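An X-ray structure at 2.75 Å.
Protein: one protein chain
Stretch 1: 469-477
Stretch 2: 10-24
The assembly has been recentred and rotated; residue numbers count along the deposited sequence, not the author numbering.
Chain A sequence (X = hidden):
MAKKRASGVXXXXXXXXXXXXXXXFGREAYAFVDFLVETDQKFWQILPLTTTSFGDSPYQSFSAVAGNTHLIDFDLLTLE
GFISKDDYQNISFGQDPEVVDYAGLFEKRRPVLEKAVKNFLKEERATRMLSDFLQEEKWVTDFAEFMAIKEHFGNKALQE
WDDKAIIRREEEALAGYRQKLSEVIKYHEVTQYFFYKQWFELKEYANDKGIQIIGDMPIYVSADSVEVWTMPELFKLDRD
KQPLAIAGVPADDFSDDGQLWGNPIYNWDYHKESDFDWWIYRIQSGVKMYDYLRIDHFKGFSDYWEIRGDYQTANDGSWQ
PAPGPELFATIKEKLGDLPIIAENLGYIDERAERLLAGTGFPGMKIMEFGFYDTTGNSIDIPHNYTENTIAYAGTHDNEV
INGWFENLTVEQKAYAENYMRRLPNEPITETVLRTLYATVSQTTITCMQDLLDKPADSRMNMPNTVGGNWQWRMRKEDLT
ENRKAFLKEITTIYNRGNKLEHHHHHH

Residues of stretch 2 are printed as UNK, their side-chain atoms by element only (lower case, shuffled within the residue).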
ATOM      1  N   ASN A 469       3.746 -12.781   5.857  1.00 51.11           N
ATOM      2  CA  ASN A 469       3.303 -11.911   4.779  1.00 53.80           C
ATOM      3  C   ASN A 469       4.006 -10.569   4.916  1.00 49.57           C
ATOM      4  O   ASN A 469       4.266 -10.111   6.029  1.00 53.28           O
ATOM      5  CB  ASN A 469       1.756 -11.704   4.804  1.00 57.68           C
ATOM      6  CG  ASN A 469       0.977 -12.891   4.223  1.00 52.60           C
ATOM      7  OD1 ASN A 469       1.197 -13.302   3.090  1.00 60.52           O
ATOM      8  ND2 ASN A 469       0.066 -13.437   5.006  1.00 54.37           N
ATOM      9  N   TRP A 470       4.286  -9.931   3.773  1.00 49.38           N
ATOM     10  CA  TRP A 470       4.951  -8.628   3.704  1.00 47.37           C
ATOM     11  C   TRP A 470       6.405  -8.707   4.160  1.00 56.16           C
ATOM     12  O   TRP A 470       6.975  -7.728   4.652  1.00 51.54           O
ATOM     13  CB  TRP A 470       4.194  -7.558   4.503  1.00 47.49           C
ATOM     14  CG  TRP A 470       2.689  -7.732   4.463  1.00 57.73           C
ATOM     15  CD1 TRP A 470       1.904  -8.276   5.443  1.00 58.97           C
ATOM     16  CD2 TRP A 470       1.795  -7.371   3.396  1.00 54.56           C
ATOM     17  NE1 TRP A 470       0.588  -8.280   5.054  1.00 54.89           N
ATOM     18  CE2 TRP A 470       0.491  -7.729   3.804  1.00 58.17           C
ATOM     19  CE3 TRP A 470       1.968  -6.785   2.140  1.00 49.98           C
ATOM     20  CZ2 TRP A 470      -0.637  -7.518   2.997  1.00 61.09           C
ATOM     21  CZ3 TRP A 470       0.845  -6.574   1.338  1.00 51.63           C
ATOM     22  CH2 TRP A 470      -0.436  -6.941   1.770  1.00 57.67           C
ATOM     23  N   GLN A 471       7.024  -9.867   3.974  1.00 54.07           N
ATOM     24  CA  GLN A 471       8.347 -10.111   4.503  1.00 51.85           C
ATOM     25  C   GLN A 471       9.434 -10.163   3.448  1.00 57.58           C
ATOM     26  O   GLN A 471      10.610 -10.279   3.810  1.00 56.03           O
ATOM     27  CB  GLN A 471       8.366 -11.425   5.282  1.00 49.81           C
ATOM     28  CG  GLN A 471       7.963 -11.274   6.702  1.00 56.39           C
ATOM     29  CD  GLN A 471       7.510 -12.578   7.257  1.00 61.17           C
ATOM     30  OE1 GLN A 471       7.746 -13.627   6.644  1.00 60.59           O
ATOM     31  NE2 GLN A 471       6.833 -12.538   8.406  1.00 51.98           N
ATOM     32  N   TRP A 472       9.095 -10.103   2.167  1.00 61.55           N
ATOM     33  CA  TRP A 472      10.137 -10.245   1.157  1.00 57.83           C
ATOM     34  C   TRP A 472      11.035  -9.014   1.116  1.00 49.12           C
ATOM     35  O   TRP A 472      10.560  -7.875   1.066  1.00 53.36           O
ATOM     36  CB  TRP A 472       9.534 -10.482  -0.218  1.00 50.46           C
ATOM     37  CG  TRP A 472      10.576 -10.797  -1.225  1.00 47.80           C
ATOM     38  CD1 TRP A 472      11.304 -11.949  -1.320  1.00 51.63           C
ATOM     39  CD2 TRP A 472      11.025  -9.947  -2.281  1.00 45.62           C
ATOM     40  NE1 TRP A 472      12.170 -11.873  -2.384  1.00 51.56           N
ATOM     41  CE2 TRP A 472      12.022 -10.653  -2.988  1.00 46.53           C
ATOM     42  CE3 TRP A 472      10.684  -8.656  -2.699  1.00 39.71           C
ATOM     43  CZ2 TRP A 472      12.679 -10.111  -4.083  1.00 41.98           C
ATOM     44  CZ3 TRP A 472      11.343  -8.121  -3.781  1.00 41.84           C
ATOM     45  CH2 TRP A 472      12.324  -8.850  -4.466  1.00 40.52           C
ATOM     46  N   ARG A 473      12.336  -9.248   1.147  1.00 50.57           N
ATOM     47  CA  ARG A 473      13.315  -8.236   0.796  1.00 50.89           C
ATOM     48  C   ARG A 473      14.204  -8.798  -0.307  1.00 45.70           C
ATOM     49  O   ARG A 473      14.282 -10.011  -0.515  1.00 49.96           O
ATOM     50  CB  ARG A 473      14.130  -7.800   2.027  1.00 55.55           C
ATOM     51  CG  ARG A 473      13.300  -7.032   3.056  1.00 48.19           C
ATOM     52  CD  ARG A 473      14.093  -6.673   4.290  1.00 47.18           C
ATOM     53  NE  ARG A 473      15.070  -5.624   4.021  1.00 53.00           N
ATOM     54  CZ  ARG A 473      16.262  -5.529   4.613  1.00 53.89           C
ATOM     55  NH1 ARG A 473      16.634  -6.416   5.532  1.00 56.73           N
ATOM     56  NH2 ARG A 473      17.083  -4.542   4.287  1.00 47.63           N
ATOM     57  N   MET A 474      14.862  -7.908  -1.029  1.00 48.44           N
ATOM     58  CA  MET A 474      15.660  -8.287  -2.190  1.00 51.67           C
ATOM     59  C   MET A 474      17.146  -8.060  -1.925  1.00 60.70           C
ATOM     60  O   MET A 474      17.558  -6.958  -1.537  1.00 60.52           O
ATOM     61  CB  MET A 474      15.221  -7.497  -3.412  1.00 54.69           C
ATOM     62  CG  MET A 474      16.234  -7.459  -4.524  1.00 62.94           C
ATOM     63  SD  MET A 474      16.045  -5.873  -5.363  1.00 68.22           S
ATOM     64  CE  MET A 474      16.615  -4.815  -4.040  1.00 52.80           C
ATOM     65  N   ARG A 475      17.949  -9.096  -2.154  1.00 60.52           N
ATOM     66  CA  ARG A 475      19.393  -8.962  -2.046  1.00 54.63           C
ATOM     67  C   ARG A 475      19.932  -8.118  -3.196  1.00 58.84           C
ATOM     68  O   ARG A 475      19.553  -8.323  -4.356  1.00 58.96           O
ATOM     69  CB  ARG A 475      20.037 -10.341  -2.050  1.00 60.09           C
ATOM     70  CG  ARG A 475      19.226 -11.378  -1.306  1.00 62.47           C
ATOM     71  CD  ARG A 475      20.073 -12.570  -0.895  1.00 72.19           C
ATOM     72  NE  ARG A 475      20.484 -13.399  -2.030  1.00 73.72           N
ATOM     73  CZ  ARG A 475      19.751 -14.393  -2.524  1.00 77.38           C
ATOM     74  NH1 ARG A 475      18.565 -14.670  -1.991  1.00 73.57           N
ATOM     75  NH2 ARG A 475      20.198 -15.104  -3.554  1.00 72.95           N
ATOM     76  N   LYS A 476      20.804  -7.153  -2.868  1.00 58.65           N
ATOM     77  CA  LYS A 476      21.520  -6.391  -3.895  1.00 56.73           C
ATOM     78  C   LYS A 476      22.348  -7.311  -4.779  1.00 57.97           C
ATOM     79  O   LYS A 476      22.581  -7.013  -5.958  1.00 54.29           O
ATOM     80  CB  LYS A 476      22.418  -5.335  -3.237  1.00 61.46           C
ATOM     81  CG  LYS A 476      22.752  -4.114  -4.105  1.00 67.17           C
ATOM     82  CD  LYS A 476      23.041  -2.879  -3.237  1.00 69.73           C
ATOM     83  CE  LYS A 476      22.903  -1.553  -4.009  1.00 73.35           C
ATOM     84  NZ  LYS A 476      21.583  -1.343  -4.677  1.00 74.39           N
ATOM     85  N   GLU A 477      22.784  -8.438  -4.217  1.00 55.99           N
ATOM     86  CA  GLU A 477      23.474  -9.473  -4.972  1.00 56.06           C
ATOM     87  C   GLU A 477      22.652  -9.987  -6.154  1.00 54.84           C
ATOM     88  O   GLU A 477      23.218 -10.485  -7.128  1.00 59.49           O
ATOM     89  CB  GLU A 477      23.816 -10.609  -4.006  1.00 62.54           C
ATOM     90  CG  GLU A 477      24.274 -11.907  -4.635  1.00 68.52           C
ATOM     91  CD  GLU A 477      24.533 -12.978  -3.592  1.00 77.55           C
ATOM     92  OE1 GLU A 477      24.151 -12.757  -2.417  1.00 78.58           O
ATOM     93  OE2 GLU A 477      25.121 -14.029  -3.940  1.00 79.49           O
ATOM     94  N   UNK A  10       7.118  -2.923  -9.660  1.00 36.60           N
ATOM     95  CA  UNK A  10       6.302  -3.033  -8.447  1.00 44.04           C
ATOM     96  C   UNK A  10       7.177  -3.539  -7.298  1.00 43.57           C
ATOM     97  O   UNK A  10       7.454  -4.741  -7.174  1.00 42.75           O
ATOM     98  c   UNK A  10       4.247  -4.149  -7.414  1.00 41.36           C
ATOM     99  c   UNK A  10       3.315  -2.961  -7.171  1.00 44.45           C
ATOM    100  c   UNK A  10       3.455  -5.418  -7.517  1.00 41.32           C
ATOM    101  c   UNK A  10       5.095  -3.940  -8.668  1.00 37.87           C
ATOM    102  N   UNK A  11       7.589  -2.610  -6.441  1.00 44.43           N
ATOM    103  CA  UNK A  11       8.430  -2.942  -5.297  1.00 41.21           C
ATOM    104  C   UNK A  11       8.143  -1.998  -4.141  1.00 38.56           C
ATOM    105  O   UNK A  11       8.351  -0.783  -4.250  1.00 36.91           O
ATOM    106  c   UNK A  11       9.905  -2.863  -5.636  1.00 43.23           C
ATOM    107  s   UNK A  11      12.373  -3.563  -4.814  1.00 64.59           S
ATOM    108  c   UNK A  11      10.654  -3.966  -4.991  1.00 43.97           C
ATOM    109  c   UNK A  11      12.803  -5.100  -4.061  1.00 48.21           C
ATOM    110  N   UNK A  12       7.735  -2.553  -3.018  1.00 34.54           N
ATOM    111  CA  UNK A  12       7.472  -1.707  -1.878  1.00 41.68           C
ATOM    112  C   UNK A  12       8.779  -1.276  -1.227  1.00 44.69           C
ATOM    113  O   UNK A  12       9.777  -2.007  -1.235  1.00 43.37           O
ATOM    114  n   UNK A  12       5.166   0.162   1.295  1.00 36.74           N
ATOM    115  c   UNK A  12       4.914  -0.942   1.977  1.00 41.74           C
ATOM    116  n   UNK A  12       5.393  -1.972   1.299  1.00 40.99           N
ATOM    117  c   UNK A  12       5.823  -0.173   0.137  1.00 41.46           C
ATOM    118  c   UNK A  12       6.594  -2.435  -0.863  1.00 41.65           C
ATOM    119  c   UNK A  12       5.965  -1.520   0.133  1.00 38.86           C
ATOM    120  N   UNK A  13       8.751  -0.072  -0.651  1.00 40.91           N
ATOM    121  CA  UNK A  13       9.847   0.442   0.156  1.00 39.69           C
ATOM    122  C   UNK A  13      10.355  -0.595   1.150  1.00 41.33           C
ATOM    123  O   UNK A  13      11.525  -0.574   1.528  1.00 38.71           O
ATOM    124  c   UNK A  13      10.565   2.448   1.492  1.00 39.05           C
ATOM    125  c   UNK A  13       9.395   3.459  -0.962  1.00 38.98           C
ATOM    126  c   UNK A  13       9.378   1.719   0.868  1.00 40.39           C
ATOM    127  c   UNK A  13       8.574   2.589  -0.104  1.00 35.62           C
ATOM    128  N   UNK A  14       9.501  -1.519   1.595  1.00 46.41           N
ATOM    129  CA  UNK A  14       9.992  -2.463   2.592  1.00 48.53           C
ATOM    130  C   UNK A  14      10.979  -3.448   1.975  1.00 43.32           C
ATOM    131  O   UNK A  14      11.905  -3.893   2.652  1.00 44.39           O
ATOM    132  o   UNK A  14       8.343  -4.296   2.515  1.00 37.51           O
ATOM    133  c   UNK A  14       7.694  -2.242   3.552  1.00 35.12           C
ATOM    134  c   UNK A  14       8.824  -3.191   3.295  1.00 44.26           C
ATOM    135  N   UNK A  15      10.833  -3.758   0.689  1.00 46.08           N
ATOM    136  CA  UNK A  15      11.641  -4.806   0.069  1.00 48.39           C
ATOM    137  C   UNK A  15      13.034  -4.338  -0.356  1.00 45.97           C
ATOM    138  O   UNK A  15      13.864  -5.176  -0.732  1.00 42.26           O
ATOM    139  c   UNK A  15      10.902  -5.395  -1.139  1.00 42.71           C
ATOM    140  o   UNK A  15       9.526  -5.558  -0.885  1.00 44.90           O
ATOM    141  N   UNK A  16      13.308  -3.035  -0.310  1.00 42.05           N
ATOM    142  CA  UNK A  16      14.653  -2.523  -0.531  1.00 46.38           C
ATOM    143  C   UNK A  16      15.625  -3.242   0.402  1.00 49.87           C
ATOM    144  O   UNK A  16      15.200  -3.792   1.422  1.00 49.13           O
ATOM    145  c   UNK A  16      14.339  -0.050  -1.430  1.00 49.10           C
ATOM    146  c   UNK A  16      13.080  -0.465  -2.209  1.00 47.49           C
ATOM    147  c   UNK A  16      14.695  -1.013  -0.293  1.00 43.51           C
ATOM    148  c   UNK A  16      14.145   1.324  -0.840  1.00 45.71           C
ATOM    149  N   UNK A  17      16.944  -3.280   0.152  1.00 57.89           N
ATOM    150  CA  UNK A  17      17.865  -3.896   1.066  1.00 51.23           C
ATOM    151  C   UNK A  17      18.436  -2.840   2.015  1.00 56.29           C
ATOM    152  O   UNK A  17      18.178  -1.672   1.828  1.00 47.32           O
ATOM    153  c   UNK A  17      17.645  -2.802  -1.012  1.00 58.86           C
ATOM    154  c   UNK A  17      18.631  -3.924  -1.210  1.00 53.06           C
ATOM    155  c   UNK A  17      18.962  -4.436   0.160  1.00 51.25           C
ATOM    156  N   UNK A  18      19.174  -3.292   3.031  1.00 66.35           N
ATOM    157  CA  UNK A  18      19.782  -2.369   4.007  1.00 63.62           C
ATOM    158  C   UNK A  18      20.326  -3.066   5.231  1.00 64.20           C
ATOM    159  O   UNK A  18      20.417  -4.281   5.249  1.00 69.46           O
ATOM    160  N   UNK A  19      20.686  -2.305   6.246  1.00 67.08           N
ATOM    161  CA  UNK A  19      21.250  -2.955   7.450  1.00 72.96           C
ATOM    162  C   UNK A  19      20.267  -2.782   8.605  1.00 68.03           C
ATOM    163  O   UNK A  19      20.503  -3.355   9.651  1.00 66.90           O
ATOM    164  o   UNK A  19      24.455  -3.727   7.309  1.00101.61           O
ATOM    165  o   UNK A  19      23.936  -2.197   5.821  1.00 95.71           O
ATOM    166  c   UNK A  19      22.602  -2.326   7.782  1.00 86.82           C
ATOM    167  c   UNK A  19      23.747  -2.790   6.898  1.00 96.61           C
ATOM    168  N   UNK A  20      19.188  -2.041   8.362  1.00 66.45           N
ATOM    169  CA  UNK A  20      18.176  -1.724   9.391  1.00 60.22           C
ATOM    170  C   UNK A  20      17.094  -2.791   9.480  1.00 63.30           C
ATOM    171  O   UNK A  20      16.197  -2.574  10.272  1.00 64.19           O
ATOM    172  c   UNK A  20      17.550  -0.368   9.082  1.00 57.61           C
ATOM    173  c   UNK A  20      19.455   0.755  10.213  1.00 64.97           C
ATOM    174  c   UNK A  20      18.513   0.805   9.039  1.00 55.79           C
ATOM    175  c   UNK A  20      17.763   2.120   9.031  1.00 51.90           C
ATOM    176  N   UNK A  21      17.143  -3.853   8.678  1.00 61.68           N
ATOM    177  CA  UNK A  21      16.142  -4.929   8.810  1.00 64.41           C
ATOM    178  C   UNK A  21      14.912  -4.688   7.978  1.00 54.42           C
ATOM    179  O   UNK A  21      14.020  -5.494   7.997  1.00 50.61           O
ATOM    180  N   UNK A  22      14.911  -3.608   7.237  1.00 55.22           N
ATOM    181  CA  UNK A  22      13.741  -3.257   6.449  1.00 50.27           C
ATOM    182  C   UNK A  22      14.114  -2.080   5.560  1.00 46.18           C
ATOM    183  O   UNK A  22      14.863  -1.192   5.981  1.00 50.85           O
ATOM    184  c   UNK A  22      12.545  -2.918   7.355  1.00 56.93           C
ATOM    185  c   UNK A  22      11.271  -2.772   6.513  1.00 52.75           C
ATOM    186  c   UNK A  22      12.836  -1.669   8.179  1.00 48.19           C
ATOM    187  c   UNK A  22      10.096  -3.489   7.084  1.00 41.52           C
ATOM    188  N   UNK A  23      13.613  -2.069   4.328  1.00 41.80           N
ATOM    189  CA  UNK A  23      13.885  -0.957   3.437  1.00 38.68           C
ATOM    190  C   UNK A  23      13.462   0.372   4.031  1.00 37.99           C
ATOM    191  O   UNK A  23      12.586   0.465   4.881  1.00 47.20           O
ATOM    192  N   UNK A  24      14.110   1.424   3.564  1.00 37.18           N
ATOM    193  CA  UNK A  24      14.023   2.745   4.162  1.00 42.23           C
ATOM    194  C   UNK A  24      13.986   3.790   3.055  1.00 46.53           C
ATOM    195  O   UNK A  24      14.429   3.543   1.931  1.00 40.71           O
ATOM    196  c   UNK A  24      15.254   3.038   5.051  1.00 51.56           C
ATOM    197  c   UNK A  24      15.724   1.801   5.831  1.00 51.43           C
ATOM    198  o   UNK A  24      16.353   3.498   4.226  1.00 50.90           O
TER

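Position 10 carries four carbons, forked at the second, and none comes near stretch 1; the fork identifies Leu10. Position 11 has an unbranched chain of two carbons, a sulfur and a terminal carbon, which is methionine. The terminal carbon of Met11 serves two neighbours: CE lies 3.4 Å from Trp472 CZ3 and 3.5 Å from Met474 CB.

At position 12 one carbon leads to a five-membered ring of three carbons and two nitrogens, so the residue is His12; its side chain stays 6.0 Å from stretch 1. Position 13 has four carbons forked at the first, one arm two carbons long, the pattern of Ile13, which is out of reach.

Position 14 shows one carbon bearing an oxygen and a carbon, hence Thr14. Its backbone O sits 3.5 Å from Arg473 CG and accepts a hydrogen bond from the backbone N of position 23 at 3.0 Å, closing a loop within stretch 2. Position 15 has one carbon and one oxygen: Ser15. Its CB packs 3.6 Å from Trp472 CE3, while OG is 3.2 Å from Trp472 O, a weak hydrogen bond at most. Its backbone is more decisive, for Met474 N donates to Ser15 O at 2.9 Å with an angle of 151° at the hydrogen.

Four carbons forked at the second recur at position 16, Leu16. Its CA-to-CB bond points away from stretch 1, leaving the carbonyl to make the contact: Arg473 NE donates to Leu16 O at 3.2 Å and 152°. At position 17 three carbons close a ring onto the backbone N, which defines Pro17; CG lies 3.6 Å from Met474 CE and 3.2 Å from Met474 O.

Position 18 has no side-chain atoms and is Gly18. Its N is 2.7 Å from Arg473 NH2, but both are donors and no hydrogen bond joins them; NH2 instead donates weakly to Gly18 O at 3.5 Å.

Position 19 has two carbons, the second carrying two oxygens: Asp19, directed away. Position 20, again four carbons forked at the second, is Leu20, also without contact. Position 21 lacks a side chain. At its phi/psi of 89/2 a CB would be jammed against the preceding carbonyl O, as expected for Gly21, whose C lies 3.5 Å from Arg473 NH1.

Position 22 has four carbons forked at the first with one longer arm, Ile22; its N approaches Arg473 CZ to 3.5 Å. Position 23 is bare, and a modelled CB would fall 1.9 Å from Ile13 O, consistent with Gly23. Position 24, one carbon bearing an oxygen and a carbon, is Thr24, out of reach.

The contact, burying 551 Å² in total, centres on Arg473, which contributes 132 Å². Gly21 and Ile22 backbone atoms cover one guanidinium face, while carbonyls of Leu16 and Gly18 accept its protons. The Met474–Ser15 bond fixes the backbones together, and Met11 and Pro17 add apolar packing.

Stretch 2 (10-24) LMHITSLPGDLGIGT
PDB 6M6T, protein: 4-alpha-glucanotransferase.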